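Local coordinates for bifunctional protein PutA (Bdellovibrio bacteriovorus, PDB 5UR2) that probably oxidises L-proline to L-glutamate in two steps, joining a flavin-dependent proline dehydrogenase to an NAD-dependent L-glutamate gamma-semialdehyde dehydrogenase in one chain, at residues 240-245 with 307-312. Sequence-based numbering, arbitrary orientation.
Sequences MEQYSV and WDYETI. With P5F (N-propargylglycine-modified flavin adenine dinucleotide), chain F.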
loop_
_atom_site.group_PDB
_atom_site.type_symbol
_atom_site.label_atom_id
_atom_site.label_comp_id
_atom_site.label_asym_id
_atom_site.label_seq_id
_atom_site.Cartn_x
_atom_site.Cartn_y
_atom_site.Cartn_z
ATOM N N MET B 240 32.381 -5.880 36.061
ATOM C CA MET B 240 31.082 -5.278 35.792
ATOM C C MET B 240 30.670 -5.622 34.378
ATOM O O MET B 240 31.402 -5.324 33.422
ATOM C CB MET B 240 31.095 -3.762 35.968
ATOM C CG MET B 240 29.700 -3.187 35.855
ATOM S SD MET B 240 28.606 -3.803 37.138
ATOM C CE MET B 240 29.224 -2.828 38.515
ATOM N N GLU B 241 29.491 -6.223 34.254
ATOM C CA GLU B 241 28.960 -6.658 32.970
ATOM C C GLU B 241 27.979 -5.618 32.431
ATOM O O GLU B 241 28.127 -4.422 32.714
ATOM C CB GLU B 241 28.316 -8.046 33.120
ATOM C CG GLU B 241 29.341 -9.112 33.498
ATOM C CD GLU B 241 28.720 -10.353 34.140
ATOM O OE1 GLU B 241 28.287 -10.258 35.307
ATOM O OE2 GLU B 241 28.682 -11.429 33.488
ATOM N N GLN B 242 26.985 -6.057 31.658
ATOM C CA GLN B 242 26.095 -5.144 30.947
ATOM C C GLN B 242 25.180 -4.381 31.908
ATOM O O GLN B 242 25.041 -4.709 33.092
ATOM C CB GLN B 242 25.261 -5.898 29.907
ATOM C CG GLN B 242 24.339 -6.932 30.488
ATOM C CD GLN B 242 25.016 -8.286 30.707
ATOM O OE1 GLN B 242 26.216 -8.475 30.415
ATOM N NE2 GLN B 242 24.246 -9.236 31.233
ATOM N N TYR B 243 24.549 -3.331 31.375
ATOM C CA TYR B 243 23.795 -2.423 32.232
ATOM C C TYR B 243 22.632 -3.126 32.936
ATOM O O TYR B 243 22.280 -2.757 34.061
ATOM C CB TYR B 243 23.292 -1.233 31.416
ATOM C CG TYR B 243 22.724 -0.122 32.283
ATOM C CD1 TYR B 243 23.560 0.660 33.075
ATOM C CD2 TYR B 243 21.355 0.133 32.320
ATOM C CE1 TYR B 243 23.055 1.682 33.862
ATOM C CE2 TYR B 243 20.836 1.158 33.100
ATOM C CZ TYR B 243 21.692 1.927 33.872
ATOM O OH TYR B 243 21.190 2.944 34.660
ATOM N N SER B 244 22.036 -4.148 32.306
ATOM C CA SER B 244 20.909 -4.844 32.924
ATOM C C SER B 244 21.274 -5.510 34.260
ATOM O O SER B 244 20.374 -5.826 35.040
ATOM C CB SER B 244 20.351 -5.896 31.965
ATOM O OG SER B 244 21.373 -6.837 31.635
ATOM N N VAL B 245 22.555 -5.729 34.551
ATOM C CA VAL B 245 22.949 -6.279 35.840
ATOM C C VAL B 245 23.830 -5.322 36.627
ATOM O O VAL B 245 24.425 -5.723 37.630
ATOM C CB VAL B 245 23.649 -7.649 35.689
ATOM C CG1 VAL B 245 22.743 -8.656 34.964
ATOM C CG2 VAL B 245 24.973 -7.506 34.947
ATOM N N TRP B 307 29.441 -0.812 24.626
ATOM C CA TRP B 307 28.855 0.431 24.128
ATOM C C TRP B 307 27.860 0.163 23.001
ATOM O O TRP B 307 26.712 0.608 23.061
ATOM C CB TRP B 307 29.942 1.406 23.666
ATOM C CG TRP B 307 29.354 2.760 23.367
ATOM C CD1 TRP B 307 29.178 3.776 24.248
ATOM C CD2 TRP B 307 28.821 3.217 22.114
ATOM N NE1 TRP B 307 28.590 4.851 23.622
ATOM C CE2 TRP B 307 28.363 4.537 22.312
ATOM C CE3 TRP B 307 28.697 2.638 20.841
ATOM C CZ2 TRP B 307 27.786 5.298 21.290
ATOM C CZ3 TRP B 307 28.121 3.391 19.820
ATOM C CH2 TRP B 307 27.679 4.712 20.051
ATOM N N ASP B 308 28.299 -0.529 21.944
ATOM C CA ASP B 308 27.390 -0.862 20.845
ATOM C C ASP B 308 26.182 -1.648 21.340
ATOM O O ASP B 308 25.041 -1.354 20.963
ATOM C CB ASP B 308 28.117 -1.658 19.758
ATOM C CG ASP B 308 29.167 -0.839 19.045
ATOM O OD1 ASP B 308 28.794 0.072 18.281
ATOM O OD2 ASP B 308 30.366 -1.108 19.252
ATOM N N TYR B 309 26.418 -2.674 22.169
ATOM C CA TYR B 309 25.313 -3.466 22.708
ATOM C C TYR B 309 24.295 -2.589 23.434
ATOM O O TYR B 309 23.080 -2.734 23.234
ATOM C CB TYR B 309 25.842 -4.560 23.642
ATOM C CG TYR B 309 24.749 -5.251 24.434
ATOM C CD1 TYR B 309 24.037 -6.331 23.900
ATOM C CD2 TYR B 309 24.415 -4.821 25.717
ATOM C CE1 TYR B 309 23.026 -6.968 24.644
ATOM C CE2 TYR B 309 23.410 -5.446 26.456
ATOM C CZ TYR B 309 22.727 -6.522 25.918
ATOM O OH TYR B 309 21.730 -7.127 26.655
ATOM N N GLU B 310 24.769 -1.670 24.286
ATOM C CA GLU B 310 23.834 -0.879 25.083
ATOM C C GLU B 310 22.984 0.052 24.214
ATOM O O GLU B 310 21.782 0.216 24.475
ATOM C CB GLU B 310 24.581 -0.074 26.151
ATOM C CG GLU B 310 25.391 -0.878 27.194
ATOM C CD GLU B 310 24.557 -1.799 28.086
ATOM O OE1 GLU B 310 23.311 -1.794 28.002
ATOM O OE2 GLU B 310 25.166 -2.531 28.890
ATOM N N THR B 311 23.567 0.673 23.181
ATOM C CA THR B 311 22.745 1.539 22.332
ATOM C C THR B 311 21.735 0.716 21.532
ATOM O O THR B 311 20.581 1.129 21.373
ATOM C CB THR B 311 23.610 2.378 21.389
ATOM O OG1 THR B 311 24.282 1.517 20.467
ATOM C CG2 THR B 311 24.648 3.205 22.186
ATOM N N ILE B 312 22.135 -0.467 21.058
ATOM C CA ILE B 312 21.211 -1.312 20.294
ATOM C C ILE B 312 20.092 -1.824 21.200
ATOM O O ILE B 312 18.904 -1.729 20.872
ATOM C CB ILE B 312 21.977 -2.472 19.630
ATOM C CG1 ILE B 312 22.916 -1.946 18.549
ATOM C CG2 ILE B 312 21.023 -3.491 19.019
ATOM C CD1 ILE B 312 23.936 -2.992 18.076
HETATM P PA P5F F . 39.617 4.924 24.799
HETATM O O1A P5F F . 40.213 6.242 25.399
HETATM O O2A P5F F . 39.705 4.739 23.366
HETATM O O5B P5F F . 38.139 4.739 25.010
HETATM C C5B P5F F . 37.304 3.851 24.276
HETATM C C4B P5F F . 35.971 3.709 25.025
HETATM O O4B P5F F . 35.145 4.845 24.929
HETATM C C3B P5F F . 35.078 2.575 24.611
HETATM O O3B P5F F . 35.495 1.361 25.108
HETATM C C2B P5F F . 33.769 2.986 25.154
HETATM O O2B P5F F . 33.713 2.668 26.502
HETATM C C1B P5F F . 33.799 4.465 25.004
HETATM N N9A P5F F . 33.137 4.957 23.823
HETATM C C8A P5F F . 33.402 4.636 22.498
HETATM N N7A P5F F . 32.570 5.335 21.716
HETATM C C5A P5F F . 31.744 6.145 22.497
HETATM C C6A P5F F . 30.708 7.040 22.240
HETATM N N6A P5F F . 30.294 7.316 20.894
HETATM N N1A P5F F . 30.077 7.664 23.254
HETATM C C2A P5F F . 30.433 7.442 24.537
HETATM N N3A P5F F . 31.424 6.548 24.822
HETATM C C4A P5F F . 32.089 5.903 23.855
HETATM N N1 P5F F . 34.931 -2.918 30.547
HETATM C C2 P5F F . 33.699 -3.187 31.249
HETATM O O2 P5F F . 32.544 -2.597 30.787
HETATM N N3 P5F F . 33.676 -4.035 32.403
HETATM C C4 P5F F . 34.847 -4.653 32.906
HETATM O O4 P5F F . 34.752 -5.472 34.039
HETATM C C4X P5F F . 36.147 -4.379 32.160
HETATM N N5 P5F F . 37.389 -5.067 32.505
HETATM C C5X P5F F . 38.634 -4.423 32.042
HETATM C C6 P5F F . 39.919 -4.686 32.759
HETATM C C7 P5F F . 41.099 -4.003 32.370
HETATM C C7M P5F F . 42.392 -4.277 33.105
HETATM C C8 P5F F . 41.069 -3.061 31.297
HETATM C C8M P5F F . 42.303 -2.313 30.859
HETATM C C9 P5F F . 39.857 -2.805 30.615
HETATM C C9A P5F F . 38.613 -3.521 31.015
HETATM N N10 P5F F . 37.354 -3.237 30.321
HETATM C C10 P5F F . 36.145 -3.543 31.034
HETATM C "C1'" P5F F . 37.292 -2.494 29.038
HETATM C "C2'" P5F F . 37.332 -0.978 29.236
HETATM O "O2'" P5F F . 36.158 -0.584 29.836
HETATM C "C3'" P5F F . 37.542 -0.166 27.956
HETATM O "O3'" P5F F . 36.478 -0.399 27.111
HETATM C "C4'" P5F F . 38.817 -0.487 27.190
HETATM O "O4'" P5F F . 39.753 -0.919 28.117
HETATM C "C5'" P5F F . 39.340 0.638 26.276
HETATM O "O5'" P5F F . 39.222 1.932 26.834
HETATM P P P5F F . 40.338 3.104 26.735
HETATM O O1P P5F F . 40.398 4.165 27.900
HETATM O O2P P5F F . 41.626 2.240 26.461
HETATM O O3P P5F F . 40.195 3.607 25.179
HETATM C C21 P5F F . 36.563 -7.426 31.731
HETATM C C22 P5F F . 37.026 -6.258 32.227
HETATM C C23 P5F F . 35.290 -8.085 32.290
HETATM O O HOH W 1 21.709 -3.777 29.411
#
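With CG of E310 set opposite the carbonyl carbon (chi1 -61°) and the chain bent at chi2 (-63°), its carboxylate comes to the backbone of Q242 and Y243. There OE2 of E310 takes the N-H of Y243 at 2.7 Å, on its syn side and 26° out of the carboxylate plane. The same oxygen also lies 3.4 Å from CB of Y243, while the ring leads away and its OH hydrogen-bonds OD2 of D278. OE1 of E310 works through a water that it meets at 2.9 Å. One carboxylate thus holds the amide of Y243 directly and that of S244 weakly, through this water, at the short 3-10 turn. Beside it, the Y309 ring brings CE2 obliquely to within 3.9 Å of CB of Q242, and OE2 of E310 lies in plane at that ring's edge. Each segment also holds one end of the modified flavin: M240 N and O pair with O4 and N3 of the isoalloxazine, and W307 lays a ring face over the adenine. The loop and helix 307-317 follow the third and fifth strands (235-238 and 298-302) of the eight-stranded parallel TIM barrel, with strand 268-273 between them.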